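Local coordinates for phosphatidylglycerol lysyltransferase C-terminal domain-containing protein (Bacteroides thetaiotaomicron, PDB 2HQY), which is of unknown function but binds coenzyme A and probably transfers an acyl or aminoacyl group, at residues 234-239 / 248-253. Numbering follows the deposited sequence.
Sequences HVEKAD and MINYEF
E236 of strand 230-238 reaches across to I249 and N250 of helix 245-256, a worked example of how one acidic side chain can span a strand-helix interface by combining apolar and water-mediated contact. With CG anti to the backbone N (chi1 -164°) and CD continuing the extended line (chi2 -180°), the chain carries its carboxylate to the helix, beside I249 and N250. The methylene part does the packing: CG of E236 lies 3.9 Å from CG2 of I249, the two side chains running antiparallel alongside one another. Further out, OE1 of E236 rests against the aliphatic start of the asparagine, 3.5 Å from CB of N250, a contact without a direct hydrogen bond. The carboxylate and amide planes are turned 46° apart, and a water joins them instead, donating to OE2 of E236 at 2.8 Å and accepting from ND2 of N250 at 3.1 Å. OE2 also forms a salt bridge with R266, which fastens the carboxylate from beyond the two segments. Replacing this glutamate by an alanine is likely to leave R266 without its acidic mate, open a gap beside I249 and hold the bridging water less firmly. Strand 230-238, helix 245-256 and the parallel strand 263-265 form a beta-alpha-beta unit, consistent with the acetyltransferase-like fold of the family, and A238, farther along the same strand, touches coenzyme A.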
# COMPACT_ATOMS: atom_id res chain seq x y z
N HIS A 234 15.85 -9.76 6.34
CA HIS A 234 15.07 -9.12 5.25
C HIS A 234 15.83 -8.05 4.49
O HIS A 234 15.57 -7.82 3.30
CB HIS A 234 13.73 -8.54 5.77
CG HIS A 234 12.90 -9.54 6.51
ND1 HIS A 234 12.94 -10.89 6.22
CD2 HIS A 234 12.03 -9.40 7.54
CE1 HIS A 234 12.15 -11.54 7.07
NE2 HIS A 234 11.57 -10.65 7.87
N VAL A 235 16.73 -7.35 5.18
CA VAL A 235 17.43 -6.20 4.60
C VAL A 235 18.86 -6.25 5.10
O VAL A 235 19.09 -6.56 6.28
CB VAL A 235 16.75 -4.83 5.07
CG1 VAL A 235 17.62 -3.62 4.83
CG2 VAL A 235 15.35 -4.61 4.35
N GLU A 236 19.79 -5.95 4.21
CA GLU A 236 21.16 -5.66 4.58
C GLU A 236 21.71 -4.59 3.64
O GLU A 236 21.71 -4.78 2.42
CB GLU A 236 21.99 -6.96 4.49
CG GLU A 236 23.32 -6.93 5.20
CD GLU A 236 24.04 -8.27 5.04
OE1 GLU A 236 24.13 -9.02 6.04
OE2 GLU A 236 24.47 -8.58 3.90
N LYS A 237 22.14 -3.45 4.19
CA LYS A 237 22.64 -2.32 3.40
C LYS A 237 23.94 -1.85 3.97
O LYS A 237 24.09 -1.79 5.19
CB LYS A 237 21.69 -1.11 3.42
CG LYS A 237 20.33 -1.32 2.81
CD LYS A 237 20.44 -1.46 1.32
CE LYS A 237 19.06 -1.52 0.73
NZ LYS A 237 19.19 -1.81 -0.70
N ALA A 238 24.89 -1.50 3.10
CA ALA A 238 26.16 -0.98 3.55
C ALA A 238 26.65 0.12 2.62
O ALA A 238 26.29 0.17 1.43
CB ALA A 238 27.20 -2.12 3.68
N ASP A 239 27.40 1.06 3.22
CA ASP A 239 28.13 2.09 2.48
C ASP A 239 29.21 1.34 1.69
O ASP A 239 30.04 0.61 2.26
CB ASP A 239 28.75 3.09 3.48
CG ASP A 239 29.54 4.21 2.81
OD1 ASP A 239 29.93 4.10 1.63
OD2 ASP A 239 29.82 5.20 3.52
N MET A 248 31.04 -8.05 7.97
CA MET A 248 31.03 -7.84 9.43
C MET A 248 29.61 -7.74 10.00
O MET A 248 29.32 -8.31 11.07
CB MET A 248 31.86 -6.63 9.85
CG MET A 248 31.85 -6.44 11.39
SD MET A 248 32.50 -7.96 12.25
CE MET A 248 34.04 -7.52 11.79
N ILE A 249 28.72 -7.01 9.31
CA ILE A 249 27.35 -6.86 9.84
C ILE A 249 26.57 -8.17 9.82
O ILE A 249 25.82 -8.48 10.76
CB ILE A 249 26.54 -5.69 9.22
CG1 ILE A 249 25.36 -5.38 10.16
CG2 ILE A 249 26.11 -5.99 7.75
CD1 ILE A 249 24.88 -4.00 10.14
N ASN A 250 26.80 -8.96 8.77
CA ASN A 250 26.25 -10.30 8.65
C ASN A 250 26.66 -11.16 9.87
O ASN A 250 25.80 -11.70 10.57
CB ASN A 250 26.75 -10.89 7.31
CG ASN A 250 26.26 -12.30 7.03
OD1 ASN A 250 26.00 -13.11 7.94
ND2 ASN A 250 26.16 -12.62 5.73
N TYR A 251 27.97 -11.22 10.13
CA TYR A 251 28.53 -11.95 11.26
C TYR A 251 28.02 -11.44 12.62
O TYR A 251 27.61 -12.25 13.46
CB TYR A 251 30.05 -11.86 11.20
CG TYR A 251 30.74 -12.56 12.34
CD1 TYR A 251 30.90 -13.94 12.32
CD2 TYR A 251 31.19 -11.84 13.44
CE1 TYR A 251 31.54 -14.59 13.38
CE2 TYR A 251 31.84 -12.48 14.52
CZ TYR A 251 31.99 -13.85 14.48
OH TYR A 251 32.63 -14.47 15.55
N GLU A 252 28.06 -10.13 12.86
CA GLU A 252 27.61 -9.63 14.18
C GLU A 252 26.13 -9.94 14.41
O GLU A 252 25.74 -10.38 15.49
CB GLU A 252 27.87 -8.12 14.31
CG GLU A 252 29.37 -7.78 14.49
CD GLU A 252 29.79 -7.70 15.95
OE1 GLU A 252 28.97 -8.03 16.84
OE2 GLU A 252 30.97 -7.34 16.20
N PHE A 253 25.29 -9.71 13.39
CA PHE A 253 23.87 -9.91 13.59
C PHE A 253 23.54 -11.41 13.71
O PHE A 253 22.67 -11.76 14.51
CB PHE A 253 23.06 -9.21 12.49
CG PHE A 253 21.56 -9.29 12.69
CD1 PHE A 253 20.97 -8.80 13.85
CD2 PHE A 253 20.75 -9.86 11.72
CE1 PHE A 253 19.58 -8.85 14.04
CE2 PHE A 253 19.36 -9.93 11.88
CZ PHE A 253 18.78 -9.42 13.05
O HOH W 1 26.68 -10.23 3.89